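Side-chain contacts in CRISPR-associated protein, Cse2 family (Meiothermus ruber, PDB 3WA8), which probably binds the G-rich part of crRNA and stabilises the R-loop as the small CasB (Cse2) subunit of a type I-E CRISPR surveillance complex: residues Y117-Q122 with E153-I158; S125-F130 with R185-T190. All coordinates share one frame; numbering follows the deposited sequence.

How the contacts relate
Both contacts lie on the same side of the centre of this all-helical Cse2-family chain, their own centres about 12 Å apart. Along the chain their segments alternate: 117-122 (contact 1), 125-130 (contact 2), 153-158 (contact 1) and 185-190 (contact 2). Contact 1 joins the last turn of helix 109-119 to the C-terminal part of helix 141-154 and the segment that follows, at the surface, whereas contact 2 sets helix 124-135 against helix 178-197 and is partly buried. They touch directly: Arg-120 and Tyr-117 pack on Ile-126, and Tyr-117 also meets Phe-187 and Glu-127. Three successive helices, 109-119, 124-135 and 141-154, are thus packed together with the last helix, 178-197.

Contact 1 (Y117-Q122 with E153-I158); sequences YLARDQ and ESQDDI
Arg-120 and Gln-155 present their flat ends nearly perpendicular to each other, the guanidinium and amide planes standing 81° apart. The amide oxygen OE1 of Gln-155 lies over one face of the guanidinium, toward its rim, and comes to 3.8 Å from Arg-120 NH1. It therefore approaches from above the plane, where no N-H points, and the two polar groups only pack against each other, with no hydrogen bond between them. The other end of the amide turns to the helix: Gln-155 NE2 sits 3.5 Å from the methyl CB of Ala-119, with Gln-155 CD also against that methyl. A bend at chi2 (-59°) folds the glutamine so that its amide reaches both neighbours. Here, in the all-helical Cse2 fold, the last turn of helix 109-119 and the residue that leaves it, Arg-120, meet the C-terminal part of helix 141-154 and the segment that follows. The arginine stretches out from CG to NE, which carries its NH2 to 3.9 Å from Ser-154 CB, obliquely to the guanidinium plane. The Arg-120 side chain also packs on Ile-126 of helix 124-135, through its CD, and on Leu-151 of helix 141-154. Ile-158 is buried beside this surface contact, packed on Ala-112 and Leu-116 of helix 109-119.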
loop_
_atom_site.group_PDB
_atom_site.type_symbol
_atom_site.label_atom_id
_atom_site.label_comp_id
_atom_site.label_asym_id
_atom_site.label_seq_id
_atom_site.Cartn_x
_atom_site.Cartn_y
_atom_site.Cartn_z
ATOM N N TYR A 117 6.096 10.674 9.250
ATOM C CA TYR A 117 6.019 11.232 10.585
ATOM C C TYR A 117 7.267 12.027 10.937
ATOM O O TYR A 117 7.168 13.173 11.376
ATOM C CB TYR A 117 5.819 10.088 11.552
ATOM C CG TYR A 117 5.845 10.432 13.009
ATOM C CD1 TYR A 117 4.858 11.219 13.575
ATOM C CD2 TYR A 117 6.828 9.921 13.833
ATOM C CE1 TYR A 117 4.863 11.511 14.917
ATOM C CE2 TYR A 117 6.851 10.213 15.181
ATOM C CZ TYR A 117 5.862 11.007 15.722
ATOM O OH TYR A 117 5.868 11.299 17.064
ATOM N N LEU A 118 8.440 11.435 10.727
ATOM C CA LEU A 118 9.708 12.081 11.092
ATOM C C LEU A 118 10.027 13.261 10.189
ATOM O O LEU A 118 10.612 14.246 10.631
ATOM C CB LEU A 118 10.863 11.080 11.068
ATOM C CG LEU A 118 10.867 9.947 12.101
ATOM C CD1 LEU A 118 11.541 8.720 11.531
ATOM C CD2 LEU A 118 11.516 10.338 13.423
ATOM N N ALA A 119 9.639 13.160 8.924
ATOM C CA ALA A 119 9.802 14.255 7.970
ATOM C C ALA A 119 9.002 15.497 8.385
ATOM O O ALA A 119 9.390 16.616 8.067
ATOM C CB ALA A 119 9.410 13.804 6.557
ATOM N N ARG A 120 7.898 15.303 9.102
ATOM C CA ARG A 120 7.052 16.418 9.531
ATOM C C ARG A 120 7.199 16.741 11.006
ATOM O O ARG A 120 6.204 17.034 11.674
ATOM C CB ARG A 120 5.587 16.118 9.240
ATOM C CG ARG A 120 5.186 16.262 7.800
ATOM C CD ARG A 120 3.720 16.578 7.737
ATOM N NE ARG A 120 3.151 16.099 6.491
ATOM C CZ ARG A 120 3.194 16.766 5.340
ATOM N NH1 ARG A 120 3.776 17.971 5.294
ATOM N NH2 ARG A 120 2.649 16.232 4.239
ATOM N N ASP A 121 8.431 16.681 11.512
ATOM C CA ASP A 121 8.738 17.036 12.903
ATOM C C ASP A 121 8.129 16.161 13.969
ATOM O O ASP A 121 7.834 16.650 15.059
ATOM C CB ASP A 121 8.312 18.462 13.197
ATOM C CG ASP A 121 9.431 19.392 13.103
ATOM O OD1 ASP A 121 10.017 19.466 12.000
ATOM O OD2 ASP A 121 9.736 20.025 14.132
ATOM N N GLN A 122 7.954 14.877 13.674
ATOM C CA GLN A 122 7.297 13.959 14.612
ATOM C C GLN A 122 5.902 14.490 14.924
ATOM O O GLN A 122 5.530 14.634 16.095
ATOM C CB GLN A 122 8.106 13.796 15.909
ATOM C CG GLN A 122 9.615 13.758 15.721
ATOM C CD GLN A 122 10.321 13.160 16.908
ATOM O OE1 GLN A 122 10.979 13.871 17.674
ATOM N NE2 GLN A 122 10.179 11.845 17.086
ATOM N N GLU A 153 2.923 10.539 -0.270
ATOM C CA GLU A 153 3.375 10.933 -1.619
ATOM C C GLU A 153 3.750 12.414 -1.697
ATOM O O GLU A 153 4.491 12.822 -2.575
ATOM C CB GLU A 153 2.309 10.597 -2.668
ATOM C CG GLU A 153 2.046 9.089 -2.871
ATOM C CD GLU A 153 2.743 8.492 -4.088
ATOM O OE1 GLU A 153 3.257 9.248 -4.933
ATOM O OE2 GLU A 153 2.753 7.254 -4.230
ATOM N N SER A 154 3.244 13.215 -0.770
ATOM C CA SER A 154 3.698 14.584 -0.612
ATOM C C SER A 154 5.160 14.684 -0.265
ATOM O O SER A 154 5.799 15.651 -0.658
ATOM C CB SER A 154 2.918 15.305 0.482
ATOM O OG SER A 154 1.612 15.592 0.040
ATOM N N GLN A 155 5.691 13.745 0.517
ATOM C CA GLN A 155 7.145 13.740 0.722
ATOM C C GLN A 155 7.738 13.055 -0.472
ATOM O O GLN A 155 7.266 12.017 -0.916
ATOM C CB GLN A 155 7.586 13.036 1.994
ATOM C CG GLN A 155 7.002 13.605 3.242
ATOM C CD GLN A 155 7.340 15.039 3.443
ATOM O OE1 GLN A 155 6.452 15.879 3.572
ATOM N NE2 GLN A 155 8.626 15.339 3.484
ATOM N N ASP A 156 8.777 13.646 -1.015
ATOM C CA ASP A 156 9.221 13.195 -2.310
ATOM C C ASP A 156 9.946 11.844 -2.211
ATOM O O ASP A 156 9.815 10.991 -3.099
ATOM C CB ASP A 156 10.119 14.261 -2.930
ATOM C CG ASP A 156 10.374 14.006 -4.366
ATOM O OD1 ASP A 156 9.713 13.103 -4.928
ATOM O OD2 ASP A 156 11.230 14.713 -4.933
ATOM N N ASP A 157 10.658 11.664 -1.096
ATOM C CA ASP A 157 11.740 10.711 -0.997
ATOM C C ASP A 157 11.328 9.405 -0.355
ATOM O O ASP A 157 12.181 8.572 -0.101
ATOM C CB ASP A 157 12.873 11.329 -0.174
ATOM C CG ASP A 157 13.266 12.721 -0.671
ATOM O OD1 ASP A 157 12.409 13.403 -1.288
ATOM O OD2 ASP A 157 14.433 13.148 -0.460
ATOM N N ILE A 158 10.044 9.215 -0.077
ATOM C CA ILE A 158 9.619 8.017 0.632
ATOM C C ILE A 158 9.053 6.952 -0.292
ATOM O O ILE A 158 8.087 7.188 -1.016
ATOM C CB ILE A 158 8.565 8.351 1.677
ATOM C CG1 ILE A 158 9.191 9.236 2.749
ATOM C CG2 ILE A 158 7.976 7.070 2.285
ATOM C CD1 ILE A 158 8.216 9.780 3.726
#

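Contact 2 (S125-F130 with R185-T190); sequences SIEQRF and RAFYRT
Phe-130 and Phe-187 each hold CG opposite their own backbone N, a setting that sends the two rings out between the helices to meet over part of their faces. They slide past one another in opposite directions into an offset stack, with centroids 4.5 Å apart and planes inclined by 23°. The overlap is partial: the CD2-CE2 side of Phe-130 lies over one face of Phe-187, toward its rim, and Phe-130 CE2 comes to 3.3 Å from Phe-187 CG. Phe-130 CZ continues past the ring to the methylene CB of Phe-187, at 3.6 Å. The segments 125-130 and 185-190 run nearly antiparallel (161°), with their axes 12.6 Å apart at closest approach, so large aromatic side chains bridge the gap. This is an antiparallel helix pair within the Cse2-family bundle, joining helix 124-135 to the long C-terminal helix 178-197. Around the stack, Phe-130 also packs on Ile-113 and Met-148, while Phe-187 meets Ala-114. On the more exposed side, the extended chain of Glu-127 reaches across to Tyr-188 at about a right angle. Tyr-188 OH donates a hydrogen bond to Glu-127 OE2 at 2.6 Å, using the anti side of the carboxylate from 24° out of its plane. Relative to the Tyr-188 ring, OE2 lies at the edge, in the ring plane, and the carboxylate is turned well out of that plane. Phe-187 CD2 sits over the centre of one face of the Tyr-188 ring, so these consecutive aromatics pack against each other, while Glu-127 CG lies obliquely beside Phe-187 CZ at 4.3 Å.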
loop_
_atom_site.group_PDB
_atom_site.type_symbol
_atom_site.label_atom_id
_atom_site.label_comp_id
_atom_site.label_asym_id
_atom_site.label_seq_id
_atom_site.Cartn_x
_atom_site.Cartn_y
_atom_site.Cartn_z
ATOM N N SER A 125 -0.324 14.785 14.505
ATOM C CA SER A 125 -1.437 14.516 13.633
ATOM C C SER A 125 -1.150 13.328 12.689
ATOM O O SER A 125 -2.067 12.585 12.340
ATOM C CB SER A 125 -1.892 15.771 12.890
ATOM O OG SER A 125 -1.036 16.050 11.808
ATOM N N ILE A 126 0.101 13.113 12.279
ATOM C CA ILE A 126 0.348 11.950 11.428
ATOM C C ILE A 126 0.205 10.694 12.277
ATOM O O ILE A 126 -0.328 9.667 11.809
ATOM C CB ILE A 126 1.706 11.989 10.645
ATOM C CG1 ILE A 126 1.546 12.699 9.292
ATOM C CG2 ILE A 126 2.212 10.570 10.322
ATOM C CD1 ILE A 126 1.729 14.196 9.349
ATOM N N GLU A 127 0.650 10.778 13.532
ATOM C CA GLU A 127 0.582 9.626 14.402
ATOM C C GLU A 127 -0.864 9.251 14.624
ATOM O O GLU A 127 -1.218 8.070 14.584
ATOM C CB GLU A 127 1.245 9.906 15.721
ATOM C CG GLU A 127 1.477 8.671 16.547
ATOM C CD GLU A 127 2.171 8.998 17.828
ATOM O OE1 GLU A 127 2.048 10.160 18.269
ATOM O OE2 GLU A 127 2.844 8.112 18.392
ATOM N N GLN A 128 -1.704 10.263 14.825
ATOM C CA GLN A 128 -3.132 10.038 15.025
ATOM C C GLN A 128 -3.821 9.480 13.790
ATOM O O GLN A 128 -4.530 8.481 13.861
ATOM C CB GLN A 128 -3.812 11.304 15.521
ATOM C CG GLN A 128 -3.708 11.453 17.043
ATOM C CD GLN A 128 -4.029 12.858 17.472
ATOM O OE1 GLN A 128 -4.670 13.612 16.717
ATOM N NE2 GLN A 128 -3.586 13.242 18.676
ATOM N N ARG A 129 -3.568 10.106 12.651
ATOM C CA ARG A 129 -4.079 9.610 11.392
ATOM C C ARG A 129 -3.641 8.160 11.222
ATOM O O ARG A 129 -4.409 7.339 10.707
ATOM C CB ARG A 129 -3.629 10.491 10.226
ATOM C CG ARG A 129 -4.111 10.002 8.870
ATOM C CD ARG A 129 -4.151 11.131 7.840
ATOM N NE ARG A 129 -5.467 11.751 7.745
ATOM C CZ ARG A 129 -5.669 13.008 7.376
ATOM N NH1 ARG A 129 -4.636 13.788 7.086
ATOM N NH2 ARG A 129 -6.903 13.502 7.320
ATOM N N PHE A 130 -2.437 7.855 11.703
ATOM C CA PHE A 130 -1.882 6.521 11.608
ATOM C C PHE A 130 -2.597 5.534 12.524
ATOM O O PHE A 130 -2.890 4.386 12.135
ATOM C CB PHE A 130 -0.382 6.551 11.909
ATOM C CG PHE A 130 0.234 5.189 12.079
ATOM C CD1 PHE A 130 0.098 4.217 11.095
ATOM C CD2 PHE A 130 0.973 4.885 13.226
ATOM C CE1 PHE A 130 0.670 2.950 11.255
ATOM C CE2 PHE A 130 1.541 3.630 13.404
ATOM C CZ PHE A 130 1.400 2.657 12.403
ATOM N N ARG A 185 4.558 -2.045 14.865
ATOM C CA ARG A 185 5.894 -2.325 15.357
ATOM C C ARG A 185 6.879 -1.689 14.434
ATOM O O ARG A 185 7.884 -1.185 14.889
ATOM C CB ARG A 185 6.164 -3.821 15.485
ATOM C CG ARG A 185 5.206 -4.511 16.407
ATOM C CD ARG A 185 5.574 -5.930 16.627
ATOM N NE ARG A 185 4.509 -6.517 17.401
ATOM C CZ ARG A 185 4.640 -7.565 18.193
ATOM N NH1 ARG A 185 5.811 -8.178 18.309
ATOM N NH2 ARG A 185 3.586 -7.987 18.879
ATOM N N ALA A 186 6.577 -1.681 13.144
ATOM C CA ALA A 186 7.475 -1.076 12.183
ATOM C C ALA A 186 7.551 0.395 12.482
ATOM O O ALA A 186 8.637 0.942 12.580
ATOM C CB ALA A 186 7.001 -1.309 10.778
ATOM N N PHE A 187 6.403 1.033 12.658
ATOM C CA PHE A 187 6.368 2.455 12.943
ATOM C C PHE A 187 7.230 2.801 14.157
ATOM O O PHE A 187 8.146 3.624 14.068
ATOM C CB PHE A 187 4.936 2.897 13.193
ATOM C CG PHE A 187 4.788 4.370 13.470
ATOM C CD1 PHE A 187 4.516 5.264 12.427
ATOM C CD2 PHE A 187 4.892 4.862 14.762
ATOM C CE1 PHE A 187 4.380 6.633 12.655
ATOM C CE2 PHE A 187 4.750 6.245 15.002
ATOM C CZ PHE A 187 4.500 7.131 13.944
ATOM N N TYR A 188 6.960 2.186 15.296
ATOM C CA TYR A 188 7.675 2.619 16.484
ATOM C C TYR A 188 9.126 2.193 16.486
ATOM O O TYR A 188 9.965 2.841 17.087
ATOM C CB TYR A 188 6.917 2.241 17.752
ATOM C CG TYR A 188 5.673 3.103 17.895
ATOM C CD1 TYR A 188 5.783 4.441 18.262
ATOM C CD2 TYR A 188 4.394 2.596 17.613
ATOM C CE1 TYR A 188 4.669 5.252 18.376
ATOM C CE2 TYR A 188 3.255 3.409 17.725
ATOM C CZ TYR A 188 3.410 4.742 18.106
ATOM O OH TYR A 188 2.330 5.591 18.224
ATOM N N ARG A 189 9.426 1.137 15.746
ATOM C CA ARG A 189 10.795 0.691 15.556
ATOM C C ARG A 189 11.635 1.695 14.748
ATOM O O ARG A 189 12.789 1.959 15.097
ATOM C CB ARG A 189 10.800 -0.656 14.865
ATOM C CG ARG A 189 12.029 -1.441 15.140
ATOM C CD ARG A 189 11.907 -2.839 14.608
ATOM N NE ARG A 189 12.555 -3.764 15.521
ATOM C CZ ARG A 189 13.230 -4.846 15.153
ATOM N NH1 ARG A 189 13.355 -5.155 13.859
ATOM N NH2 ARG A 189 13.789 -5.611 16.097
ATOM N N THR A 190 11.052 2.253 13.690
ATOM C CA THR A 190 11.683 3.291 12.888
ATOM C C THR A 190 11.923 4.581 13.665
ATOM O O THR A 190 13.010 5.127 13.633
ATOM C CB THR A 190 10.815 3.624 11.681
ATOM O OG1 THR A 190 10.661 2.463 10.860
ATOM C CG2 THR A 190 11.435 4.719 10.858
#